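Local coordinates for tyrosine aminotransferase (Leishmania infantum, PDB 4IX8), which probably transfers the amino group of tyrosine to 2-oxoglutarate, using pyridoxal 5'-phosphate as its cofactor, at residues A[70-75]-A[433-438]; A[139-144]-A[312-317]; A[152-157]-A[245-250]; A[196-201]-A[214-219]; A[395-398]-A[404-407]. One frame throughout, in Å; residues are numbered along the deposited sequence.

Interaction 1 (A[70-75]-A[433-438])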
# COMPACT_ATOMS: atom_id res chain seq x y z
N LEU A 70 29.88 5.34 -4.88
CA LEU A 70 29.53 5.60 -3.49
C LEU A 70 28.21 6.34 -3.46
O LEU A 70 28.11 7.46 -3.94
CB LEU A 70 30.61 6.42 -2.79
CG LEU A 70 32.00 5.80 -2.72
CD1 LEU A 70 32.96 6.75 -2.05
CD2 LEU A 70 31.98 4.46 -1.98
N ARG A 71 27.18 5.71 -2.91
CA ARG A 71 25.85 6.28 -2.94
C ARG A 71 25.48 6.88 -1.59
O ARG A 71 25.38 6.16 -0.60
CB ARG A 71 24.84 5.22 -3.34
CG ARG A 71 24.87 4.92 -4.81
CD ARG A 71 24.07 3.69 -5.12
NE ARG A 71 22.67 4.01 -5.39
CZ ARG A 71 22.16 4.18 -6.61
NH1 ARG A 71 22.94 4.06 -7.68
NH2 ARG A 71 20.87 4.48 -6.76
N LEU A 72 25.33 8.21 -1.58
CA LEU A 72 24.88 8.97 -0.40
C LEU A 72 23.44 9.41 -0.50
O LEU A 72 22.97 10.17 0.35
CB LEU A 72 25.74 10.21 -0.20
CG LEU A 72 27.23 9.96 -0.18
CD1 LEU A 72 27.88 11.23 0.32
CD2 LEU A 72 27.59 8.74 0.69
N SER A 73 22.74 8.87 -1.49
CA SER A 73 21.38 9.27 -1.87
C SER A 73 20.28 8.40 -1.31
O SER A 73 19.09 8.73 -1.39
CB SER A 73 21.28 9.22 -3.39
OG SER A 73 21.95 8.06 -3.85
N ILE A 74 20.66 7.26 -0.76
CA ILE A 74 19.67 6.22 -0.43
C ILE A 74 19.01 6.43 0.93
O ILE A 74 19.68 6.65 1.92
CB ILE A 74 20.32 4.84 -0.49
CG1 ILE A 74 21.65 4.80 0.32
CG2 ILE A 74 20.51 4.46 -1.98
CD1 ILE A 74 22.62 3.67 -0.12
N GLY A 75 17.68 6.38 0.98
CA GLY A 75 16.94 6.69 2.20
C GLY A 75 16.46 5.45 2.92
O GLY A 75 15.43 5.48 3.59
N ASP A 433 36.02 12.91 1.01
CA ASP A 433 37.31 13.27 0.43
C ASP A 433 37.12 13.66 -1.04
O ASP A 433 37.67 14.65 -1.50
CB ASP A 433 38.35 12.11 0.51
CG ASP A 433 38.80 11.79 1.94
OD1 ASP A 433 38.64 12.65 2.82
OD2 ASP A 433 39.32 10.68 2.19
N ARG A 434 36.30 12.89 -1.76
CA ARG A 434 36.10 13.15 -3.19
C ARG A 434 35.32 14.43 -3.44
O ARG A 434 35.54 15.13 -4.44
CB ARG A 434 35.38 11.98 -3.84
CG ARG A 434 36.19 10.69 -3.84
CD ARG A 434 35.47 9.67 -4.72
NE ARG A 434 35.79 8.29 -4.41
CZ ARG A 434 35.16 7.24 -4.92
NH1 ARG A 434 34.16 7.42 -5.79
NH2 ARG A 434 35.53 6.01 -4.58
N ILE A 435 34.47 14.77 -2.48
CA ILE A 435 33.67 15.96 -2.55
C ILE A 435 34.57 17.18 -2.33
O ILE A 435 34.45 18.18 -3.03
CB ILE A 435 32.58 15.92 -1.51
CG1 ILE A 435 31.56 14.86 -1.93
CG2 ILE A 435 31.86 17.26 -1.42
CD1 ILE A 435 30.66 14.42 -0.86
N ILE A 436 35.47 17.07 -1.37
CA ILE A 436 36.43 18.13 -1.12
C ILE A 436 37.30 18.37 -2.34
O ILE A 436 37.44 19.48 -2.81
CB ILE A 436 37.31 17.77 0.06
CG1 ILE A 436 36.45 17.81 1.33
CG2 ILE A 436 38.52 18.70 0.17
CD1 ILE A 436 37.14 17.23 2.52
N GLU A 437 37.89 17.30 -2.83
CA GLU A 437 38.70 17.38 -4.03
C GLU A 437 37.86 17.96 -5.16
O GLU A 437 38.33 18.77 -5.94
CB GLU A 437 39.23 16.00 -4.36
CG GLU A 437 39.89 15.85 -5.68
CD GLU A 437 39.98 14.39 -6.03
OE1 GLU A 437 40.51 13.64 -5.18
OE2 GLU A 437 39.47 14.00 -7.11
N PHE A 438 36.61 17.55 -5.24
CA PHE A 438 35.75 17.98 -6.34
C PHE A 438 35.49 19.48 -6.29
O PHE A 438 35.52 20.18 -7.31
CB PHE A 438 34.45 17.21 -6.27
CG PHE A 438 33.39 17.74 -7.19
CD1 PHE A 438 33.39 17.40 -8.52
CD2 PHE A 438 32.41 18.55 -6.72
CE1 PHE A 438 32.43 17.87 -9.35
CE2 PHE A 438 31.44 19.01 -7.56
CZ PHE A 438 31.46 18.67 -8.88
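The guanidinium of Arg434 receives Leu70 on one face: CD1 of Leu70 stands over the middle of the flat group, 3.6 Å from Arg434 CZ. The same methyl is 3.7 Å from NH2 and 4.0 Å from both NE and NH1 of Arg434, so it meets the whole plane and not one nitrogen. The nitrogens are engaged elsewhere. NH2 makes a salt bridge to Glu430, one turn back on the same helix, while NH1 bonds to the backbone oxygens of Glu401 and Ser68. Three polar bonds of this kind should fix the rotation of the group and leave one flat side for Leu70.

Arg434 gets there with a chain extended from CG to NE, lying roughly at a right angle to the leucine. Leu70 meets it with CG anti to its own carbonyl carbon (chi1 -61°), which carries the CD1 branch out toward the helix.

A lighter contact accompanies this one. The tip of Leu72, two residues along, faces the tip of Ile435, with 4.4 Å between the two CD1 atoms. Both leucines rest on Ala431, and Leu72 on Leu428 a turn earlier, so they meet more than one turn of the helix. No hydrogen bond joins the two segments, and only 123 Å² is buried between them, both sides summed.

Strand 70-71 is the outermost strand on its side of the smaller mixed sheet, and helix 425-442 is the last of the chain. Bringing early and final parts of the chain together in this way is typical of the small domain of fold-type I aminotransferases.

Interaction 2 (A[139-144]-A[312-317])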
# COMPACT_ATOMS: atom_id res chain seq x y z
N ASN A 139 -8.74 5.72 18.00
CA ASN A 139 -8.27 6.76 17.05
C ASN A 139 -6.96 6.44 16.37
O ASN A 139 -6.34 7.32 15.75
CB ASN A 139 -8.11 8.09 17.78
CG ASN A 139 -9.42 8.61 18.32
OD1 ASN A 139 -10.46 8.44 17.70
ND2 ASN A 139 -9.40 9.18 19.51
N VAL A 140 -6.56 5.17 16.48
CA VAL A 140 -5.39 4.65 15.78
C VAL A 140 -5.82 3.86 14.55
O VAL A 140 -6.69 3.00 14.63
CB VAL A 140 -4.55 3.67 16.69
CG1 VAL A 140 -3.37 3.09 15.90
CG2 VAL A 140 -4.06 4.36 17.92
N ILE A 141 -5.11 4.08 13.45
CA ILE A 141 -5.33 3.31 12.24
C ILE A 141 -4.00 2.71 11.80
O ILE A 141 -3.00 3.41 11.71
CB ILE A 141 -5.94 4.16 11.10
CG1 ILE A 141 -7.29 4.71 11.52
CG2 ILE A 141 -6.13 3.30 9.86
CD1 ILE A 141 -7.92 5.66 10.55
N ILE A 142 -4.01 1.40 11.55
CA ILE A 142 -2.84 0.73 11.06
C ILE A 142 -2.87 0.84 9.53
O ILE A 142 -3.89 0.62 8.90
CB ILE A 142 -2.79 -0.74 11.50
CG1 ILE A 142 -2.93 -0.84 13.02
CG2 ILE A 142 -1.47 -1.39 11.06
CD1 ILE A 142 -1.92 -0.01 13.81
N THR A 143 -1.73 1.23 8.96
CA THR A 143 -1.62 1.58 7.55
C THR A 143 -0.48 0.82 6.87
O THR A 143 0.43 0.33 7.55
CB THR A 143 -1.35 3.10 7.36
OG1 THR A 143 -0.13 3.48 8.04
CG2 THR A 143 -2.50 3.93 7.91
N SER A 144 -0.51 0.77 5.54
CA SER A 144 0.50 0.05 4.78
C SER A 144 1.72 0.97 4.59
O SER A 144 1.97 1.52 3.51
CB SER A 144 -0.06 -0.45 3.45
OG SER A 144 0.93 -1.12 2.67
N ARG A 312 -13.15 4.48 6.42
CA ARG A 312 -13.85 3.99 5.26
C ARG A 312 -12.89 3.67 4.15
O ARG A 312 -13.05 2.65 3.47
CB ARG A 312 -14.89 4.99 4.75
CG ARG A 312 -16.05 5.14 5.65
CD ARG A 312 -17.12 6.00 5.00
NE ARG A 312 -18.25 6.12 5.92
CZ ARG A 312 -19.39 6.73 5.65
NH1 ARG A 312 -19.57 7.31 4.48
NH2 ARG A 312 -20.33 6.76 6.58
N LEU A 313 -11.91 4.55 3.97
CA LEU A 313 -10.95 4.42 2.87
C LEU A 313 -9.92 3.29 3.05
O LEU A 313 -9.34 2.82 2.07
CB LEU A 313 -10.20 5.75 2.66
CG LEU A 313 -11.01 6.90 2.04
CD1 LEU A 313 -10.13 8.12 1.84
CD2 LEU A 313 -11.59 6.52 0.72
N THR A 314 -9.77 2.76 4.26
CA THR A 314 -8.93 1.56 4.42
C THR A 314 -9.56 0.38 3.73
O THR A 314 -8.90 -0.64 3.49
CB THR A 314 -8.72 1.18 5.89
OG1 THR A 314 -9.98 0.83 6.49
CG2 THR A 314 -8.08 2.30 6.64
N GLN A 315 -10.85 0.47 3.42
CA GLN A 315 -11.49 -0.69 2.79
C GLN A 315 -10.93 -0.94 1.41
O GLN A 315 -11.02 -2.05 0.88
CB GLN A 315 -13.01 -0.49 2.71
CG GLN A 315 -13.65 -0.41 4.11
CD GLN A 315 -15.13 0.04 4.13
OE1 GLN A 315 -15.62 0.79 3.24
NE2 GLN A 315 -15.84 -0.38 5.17
N LEU A 316 -10.34 0.07 0.79
CA LEU A 316 -10.00 -0.09 -0.62
C LEU A 316 -8.89 -1.09 -0.93
O LEU A 316 -9.00 -1.79 -1.93
CB LEU A 316 -9.66 1.26 -1.21
CG LEU A 316 -10.87 2.19 -1.23
CD1 LEU A 316 -10.45 3.60 -1.56
CD2 LEU A 316 -11.92 1.71 -2.20
N ILE A 317 -7.83 -1.17 -0.13
CA ILE A 317 -6.84 -2.24 -0.30
C ILE A 317 -7.01 -3.33 0.74
O ILE A 317 -6.32 -4.35 0.69
CB ILE A 317 -5.39 -1.70 -0.26
CG1 ILE A 317 -4.99 -1.25 1.15
CG2 ILE A 317 -5.26 -0.55 -1.30
CD1 ILE A 317 -3.50 -1.03 1.26
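Ser144 and Ile317 mark the closest backbone approach, with CA atoms 9.2 Å apart, where the end of strand 140-143 faces a chain that has just passed through a type I beta turn from Leu313 to Leu316. Side chains bridge that gap at two points, both carbon against carbon. At the first, the CG2 methyls of Ile141 and Thr314 meet at 3.9 Å, their side chains slanting across one another. Thr314 has OG1 set between its backbone N and carbonyl carbon (chi1 64°), which leaves the methyl to face the strand. The hydroxyl turns instead to the backbone oxygen of Glu311 and to Thr108, so its polar end is satisfied away from Ile141. At the second point the end of Ile317 reaches over, and its CD1 comes to 4.1 Å from CB of Ser144. The dimer interface is close by: His173 of the second subunit bonds to the backbone oxygen of Leu316.

Strand 140-143 is an outer strand of the large sheet, paired antiparallel with 292-297. Helix 145-157 follows it directly, with Gln148 accepting a bond from Ser144 N and also touching Ile317, while Thr314 and Ile317 come just after helix 304-313, whose Leu313 packs on Leu152 of helix 145-157.

Interaction 3 (A[152-157]-A[245-250]); sequences LALTAL and PLISDE
Apolar contacts carry the meeting of helix 145-157 with strand 246-249, and Ile247 is at their centre. Its CD1 lies 3.8 Å from CD1 of Leu154, the two side chains slanting past each other, and 4.5 Å from CB of Ala153. CG1 of Ile247 is anti to the carbonyl carbon, and with the chain extended beyond CG1, CD1 points out to the helix. Leu154 does not aim its CB at the strand; CD1 gets there through torsions away from the usual staggered values (chi1 -91°, chi2 34°). A separate pair lies near the start of the strand, where CD2 of Leu157 rests 4.3 Å from CG of Pro245. Ile40 of the second subunit packs against both of these residues.

The helix thus lies against one face of the large, mainly parallel sheet of a fold-type I aminotransferase, with strand 246-249 in its interior. This face is closed further by Trp306, which touches Leu157 and whose NE1 bonds to the backbone oxygen of Ala153.

No hydrogen bond passes between helix and strand. Around the strand's end, Ser248 OG donates to OE2 of Glu250 over 2.7 Å, arriving on the anti side of the carboxylate and 22° out of its plane. The same OE2 also takes the backbone N of Val265, while OE1 meets Ser264. Asp249, between Ser248 and Glu250 in the chain, bonds through OD2 to Tyr174 and comes close to N1 of the pyridoxal-phosphate-modified lysine at position 282, consistent with the aspartate that faces the cofactor's pyridine nitrogen in this family.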
# COMPACT_ATOMS: atom_id res chain seq x y z
N LEU A 152 -4.31 8.20 3.11
CA LEU A 152 -5.58 8.20 3.82
C LEU A 152 -5.85 9.54 4.48
O LEU A 152 -6.95 10.06 4.42
CB LEU A 152 -5.57 7.11 4.89
CG LEU A 152 -5.54 5.71 4.35
CD1 LEU A 152 -5.22 4.76 5.47
CD2 LEU A 152 -6.85 5.33 3.66
N ALA A 153 -4.84 10.13 5.09
CA ALA A 153 -5.04 11.40 5.76
C ALA A 153 -5.50 12.48 4.77
O ALA A 153 -6.47 13.21 5.03
CB ALA A 153 -3.77 11.84 6.49
N LEU A 154 -4.80 12.61 3.65
CA LEU A 154 -5.11 13.68 2.72
C LEU A 154 -6.38 13.43 1.92
O LEU A 154 -7.15 14.35 1.73
CB LEU A 154 -3.95 13.88 1.78
CG LEU A 154 -2.88 14.90 2.17
CD1 LEU A 154 -2.63 14.97 3.64
CD2 LEU A 154 -1.58 14.52 1.47
N THR A 155 -6.59 12.22 1.42
CA THR A 155 -7.71 12.02 0.49
C THR A 155 -9.03 11.83 1.25
O THR A 155 -10.09 11.82 0.66
CB THR A 155 -7.45 10.81 -0.45
OG1 THR A 155 -7.34 9.61 0.30
CG2 THR A 155 -6.19 11.01 -1.20
N ALA A 156 -8.97 11.66 2.57
CA ALA A 156 -10.16 11.61 3.41
C ALA A 156 -10.52 13.04 3.84
O ALA A 156 -11.63 13.29 4.26
CB ALA A 156 -9.94 10.70 4.64
N LEU A 157 -9.59 13.98 3.67
CA LEU A 157 -9.78 15.35 4.16
C LEU A 157 -10.12 16.33 3.02
O LEU A 157 -10.96 17.23 3.17
CB LEU A 157 -8.50 15.80 4.91
CG LEU A 157 -8.54 17.15 5.59
CD1 LEU A 157 -9.49 17.16 6.80
CD2 LEU A 157 -7.16 17.52 6.00
N PRO A 245 -6.46 21.60 10.91
CA PRO A 245 -5.83 20.48 11.61
C PRO A 245 -4.34 20.38 11.32
O PRO A 245 -3.90 20.86 10.28
CB PRO A 245 -6.56 19.27 11.06
CG PRO A 245 -6.98 19.71 9.70
CD PRO A 245 -7.38 21.14 9.87
N LEU A 246 -3.60 19.80 12.25
CA LEU A 246 -2.18 19.63 12.13
C LEU A 246 -1.82 18.19 11.89
O LEU A 246 -2.16 17.32 12.70
CB LEU A 246 -1.51 20.14 13.41
CG LEU A 246 0.01 19.99 13.55
CD1 LEU A 246 0.74 20.72 12.44
CD2 LEU A 246 0.49 20.55 14.92
N ILE A 247 -1.11 17.93 10.78
CA ILE A 247 -0.61 16.59 10.47
C ILE A 247 0.90 16.58 10.71
O ILE A 247 1.62 17.38 10.15
CB ILE A 247 -0.89 16.20 9.01
CG1 ILE A 247 -2.39 16.31 8.71
CG2 ILE A 247 -0.34 14.83 8.70
CD1 ILE A 247 -2.74 16.12 7.27
N SER A 248 1.37 15.66 11.55
CA SER A 248 2.75 15.64 11.97
C SER A 248 3.35 14.30 11.70
O SER A 248 2.95 13.30 12.31
CB SER A 248 2.85 15.95 13.45
OG SER A 248 4.19 16.00 13.88
N ASP A 249 4.33 14.27 10.80
CA ASP A 249 5.06 13.05 10.47
C ASP A 249 6.19 12.84 11.47
O ASP A 249 7.23 13.47 11.38
CB ASP A 249 5.59 13.13 9.05
CG ASP A 249 6.11 11.80 8.55
OD1 ASP A 249 6.60 10.99 9.38
OD2 ASP A 249 6.07 11.59 7.31
N GLU A 250 5.95 11.95 12.44
CA GLU A 250 6.84 11.76 13.56
C GLU A 250 7.44 10.37 13.49
O GLU A 250 7.70 9.69 14.49
CB GLU A 250 6.06 12.02 14.86
CG GLU A 250 5.60 13.51 14.91
CD GLU A 250 4.93 13.92 16.22
OE1 GLU A 250 4.80 13.06 17.13
OE2 GLU A 250 4.60 15.12 16.35

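Interaction 4 (A[196-201]-A[214-219])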
# COMPACT_ATOMS: atom_id res chain seq x y z
N TRP A 196 16.25 25.19 10.64
CA TRP A 196 15.29 24.60 9.72
C TRP A 196 13.89 24.74 10.28
O TRP A 196 13.05 23.89 10.06
CB TRP A 196 15.64 23.14 9.43
CG TRP A 196 16.81 22.99 8.52
CD1 TRP A 196 18.04 22.45 8.83
CD2 TRP A 196 16.87 23.36 7.13
NE1 TRP A 196 18.86 22.48 7.72
CE2 TRP A 196 18.17 23.03 6.68
CE3 TRP A 196 15.97 23.97 6.24
CZ2 TRP A 196 18.57 23.25 5.37
CZ3 TRP A 196 16.38 24.20 4.93
CH2 TRP A 196 17.67 23.84 4.51
N GLU A 197 13.65 25.83 11.01
CA GLU A 197 12.32 26.12 11.52
C GLU A 197 11.36 26.65 10.45
O GLU A 197 11.78 27.20 9.43
CB GLU A 197 12.43 27.09 12.69
CG GLU A 197 13.00 26.41 13.94
CD GLU A 197 13.04 27.32 15.15
OE1 GLU A 197 12.74 28.52 14.97
OE2 GLU A 197 13.41 26.85 16.27
N CYS A 198 10.07 26.44 10.73
CA CYS A 198 8.96 26.86 9.88
C CYS A 198 8.86 28.36 9.91
O CYS A 198 8.83 28.97 10.97
CB CYS A 198 7.61 26.28 10.35
SG CYS A 198 7.48 24.42 10.59
N ASP A 199 8.81 28.96 8.74
CA ASP A 199 8.52 30.38 8.66
C ASP A 199 6.99 30.59 8.83
O ASP A 199 6.27 30.67 7.85
CB ASP A 199 9.02 30.92 7.33
CG ASP A 199 8.92 32.42 7.23
OD1 ASP A 199 8.27 33.05 8.09
OD2 ASP A 199 9.47 32.94 6.23
N LEU A 200 6.51 30.66 10.07
CA LEU A 200 5.08 30.81 10.30
C LEU A 200 4.51 32.15 9.87
O LEU A 200 3.33 32.23 9.50
CB LEU A 200 4.77 30.59 11.79
CG LEU A 200 5.23 29.23 12.34
CD1 LEU A 200 4.80 29.05 13.79
CD2 LEU A 200 4.62 28.10 11.47
N ARG A 201 5.34 33.18 9.82
CA ARG A 201 4.87 34.50 9.47
C ARG A 201 4.50 34.49 7.99
O ARG A 201 3.46 34.97 7.58
CB ARG A 201 5.91 35.57 9.79
N PHE A 214 -2.21 21.74 7.82
CA PHE A 214 -0.83 22.18 7.96
C PHE A 214 -0.01 20.93 8.23
O PHE A 214 -0.27 20.24 9.20
CB PHE A 214 -0.70 23.15 9.11
CG PHE A 214 0.59 23.91 9.12
CD1 PHE A 214 1.66 23.45 9.85
CD2 PHE A 214 0.70 25.10 8.46
CE1 PHE A 214 2.87 24.16 9.88
CE2 PHE A 214 1.88 25.82 8.50
CZ PHE A 214 2.96 25.34 9.21
N VAL A 215 0.95 20.62 7.37
CA VAL A 215 1.77 19.44 7.53
C VAL A 215 3.15 19.81 8.07
O VAL A 215 3.79 20.71 7.53
CB VAL A 215 1.99 18.69 6.22
CG1 VAL A 215 2.92 17.52 6.46
CG2 VAL A 215 0.67 18.21 5.62
N ILE A 216 3.60 19.12 9.13
CA ILE A 216 4.98 19.21 9.55
C ILE A 216 5.62 17.84 9.54
O ILE A 216 4.92 16.81 9.58
CB ILE A 216 5.17 19.84 10.94
CG1 ILE A 216 4.55 18.99 12.02
CG2 ILE A 216 4.65 21.28 10.96
CD1 ILE A 216 4.85 19.49 13.41
N ILE A 217 6.94 17.84 9.37
CA ILE A 217 7.76 16.65 9.50
C ILE A 217 8.77 16.88 10.61
O ILE A 217 9.64 17.71 10.49
CB ILE A 217 8.48 16.30 8.19
CG1 ILE A 217 7.49 16.22 7.00
CG2 ILE A 217 9.17 14.96 8.37
CD1 ILE A 217 8.13 15.97 5.65
N ASN A 218 8.65 16.12 11.68
CA ASN A 218 9.47 16.35 12.84
C ASN A 218 9.70 15.08 13.65
O ASN A 218 8.78 14.56 14.22
CB ASN A 218 8.84 17.39 13.74
CG ASN A 218 9.69 17.65 14.97
OD1 ASN A 218 10.83 18.07 14.85
ND2 ASN A 218 9.15 17.37 16.13
N PRO A 219 10.93 14.58 13.73
CA PRO A 219 12.14 15.13 13.13
C PRO A 219 12.09 15.07 11.63
O PRO A 219 11.35 14.24 11.09
CB PRO A 219 13.25 14.22 13.69
CG PRO A 219 12.70 13.67 14.97
CD PRO A 219 11.22 13.49 14.68
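Leu200 reaches Phe214 with a single methyl, and the path from CB shows why. CB leaves the backbone without heading for the strand and is still 6.1 Å from CZ of Phe214. CG, anti to the carbonyl carbon (chi1 -58°), closes this to 5.5 Å. At the branch the two methyls part: CD1 leads off, while CD2 arrives 3.9 Å from CZ, the outermost atom of the ring. The leucine and the phenylalanine run at roughly a right angle to each other. Phe214 holds its ring out from the strand with CG anti to the backbone N (chi1 -165°), and the ring is further gripped by a stack with Tyr188 and an inclined contact with Phe238.

Beside this pair, SG of Cys198 approaches CG2 of Ile216 at 4.2 Å. Cys198 and Leu200, two residues apart, thus match Ile216 and Phe214, two residues apart in the opposite sense along the chain.

The short, weakly bonded strand about 197-198 ends the large aminotransferase sheet, three places from strand 211-217 in its interior. For the two to touch, the end of the sheet must curl over and bring its edge strand across the face of 211-217. Helix 229-242 packs here too, with Ile235 against Cys198 and Cys239 against Phe214.

Between Cys198 and Leu200 the chain bends sharply. Asp199 is the centre of an inverse gamma turn closed by a weak bond from Leu200 N to Cys198 O, and it is also the N-cap of helix 200-204, its OD1 accepting from the backbone N of Ala202.

Interaction 5 (A[395-398]-A[404-407])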
# COMPACT_ATOMS: atom_id res chain seq x y z
N GLU A 395 25.10 16.32 -10.90
CA GLU A 395 25.47 15.64 -12.14
C GLU A 395 26.95 15.52 -12.27
O GLU A 395 27.46 14.43 -12.51
CB GLU A 395 24.91 16.38 -13.36
CG GLU A 395 23.43 16.07 -13.65
CD GLU A 395 22.74 17.14 -14.48
OE1 GLU A 395 23.31 18.23 -14.66
OE2 GLU A 395 21.61 16.90 -14.94
N LYS A 396 27.63 16.64 -12.05
CA LYS A 396 29.07 16.70 -12.27
C LYS A 396 29.82 15.90 -11.21
O LYS A 396 30.83 15.25 -11.51
CB LYS A 396 29.54 18.15 -12.26
CG LYS A 396 28.88 19.06 -13.28
CD LYS A 396 29.75 19.22 -14.52
CE LYS A 396 29.28 20.37 -15.39
NZ LYS A 396 30.01 21.64 -15.05
N LEU A 397 29.31 15.93 -9.98
CA LEU A 397 29.93 15.18 -8.90
C LEU A 397 29.89 13.69 -9.22
O LEU A 397 30.89 12.98 -9.09
CB LEU A 397 29.22 15.44 -7.56
CG LEU A 397 29.66 14.48 -6.45
CD1 LEU A 397 31.16 14.64 -6.17
CD2 LEU A 397 28.85 14.69 -5.18
N LEU A 398 28.73 13.25 -9.71
CA LEU A 398 28.49 11.86 -10.04
C LEU A 398 29.34 11.44 -11.23
O LEU A 398 30.02 10.41 -11.20
CB LEU A 398 27.00 11.66 -10.36
CG LEU A 398 26.57 10.30 -10.90
CD1 LEU A 398 26.64 9.23 -9.82
CD2 LEU A 398 25.17 10.42 -11.45
N GLN A 404 27.05 9.81 -5.46
CA GLN A 404 25.71 10.22 -5.74
C GLN A 404 25.09 10.88 -4.51
O GLN A 404 24.96 10.28 -3.44
CB GLN A 404 24.88 9.00 -6.21
CG GLN A 404 23.54 9.39 -6.85
CD GLN A 404 22.61 8.23 -7.02
OE1 GLN A 404 23.05 7.07 -7.05
NE2 GLN A 404 21.33 8.51 -7.15
N VAL A 405 24.67 12.13 -4.67
CA VAL A 405 23.85 12.79 -3.67
C VAL A 405 22.49 13.04 -4.33
O VAL A 405 22.22 12.49 -5.39
CB VAL A 405 24.49 14.09 -3.16
CG1 VAL A 405 25.79 13.76 -2.44
CG2 VAL A 405 24.73 15.09 -4.30
N LEU A 406 21.61 13.78 -3.67
CA LEU A 406 20.33 14.16 -4.27
C LEU A 406 20.26 15.67 -4.24
O LEU A 406 20.49 16.27 -3.21
CB LEU A 406 19.13 13.56 -3.52
CG LEU A 406 18.91 12.05 -3.67
CD1 LEU A 406 17.75 11.60 -2.80
CD2 LEU A 406 18.68 11.67 -5.13
N PRO A 407 19.89 16.28 -5.37
CA PRO A 407 19.71 17.73 -5.38
C PRO A 407 18.47 18.12 -4.60
O PRO A 407 17.49 17.36 -4.67
CB PRO A 407 19.53 18.04 -6.87
CG PRO A 407 18.95 16.78 -7.44
CD PRO A 407 19.57 15.67 -6.67
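This is a purely apolar helix-to-strand contact inside the small domain, where Leu397 and Leu398 near the end of helix 390-401 face Gln404 and Val405 at the start of the strand that follows. The chain doubles back within a few residues, so the CA atoms of Leu398 and Gln404 are only 5.4 Å apart.

The segments touch at two points. CD1 of Leu398 sits 4.0 Å from CB of Gln404, the two side chains running side by side in the same direction. In both residues CG is anti to the backbone N (chi1 173° in Leu398, -166° in Gln404). One step along, CD2 of Leu397 reaches CG1 of Val405 at 4.2 Å. Val405 in turn lies against Leu417 of strand 416-420, so its side chain sits between helix and neighbouring strand.

Gln404 plays two roles. Its CB joins the leucine, yet its extended chain carries the amide on past Leu398, to where Met60, Ser73 and Tyr394 touch the side chain. The backbone oxygen of Leu398 likewise has a partner elsewhere, the hydroxyl of Ser63.

No hydrogen bond runs from one segment to the other. Apart from the short link of five residues between them, the two meet through methyl and methylene groups in van der Waals contact, and burying 156 Å², both sides summed, is the kind of gain the hydrophobic effect provides.

The contacts fall into two groups. Interactions 1 and 5 share the small domain's sheet, their centres 8 Å apart; strands 70-71 and 403-407 are neighbours in it, joined by probable hydrogen bonds from Leu72 N to Gln404 O (2.8 Å) and from Gln404 N to Leu70 O (3.0 Å). Interactions 2, 3 and 4 all reach the large sheet. Centres lie 13 Å apart for 2 and 3, where Leu313 packs on Leu152, and 14 Å apart for 3 and 4, whose strands 246-249 and 211-217 pair directly. Interaction 3 comes close to the cofactor through Asp249. Interactions 1 and 2, with centres 39 Å apart, lie on opposite sides of the chain's centre.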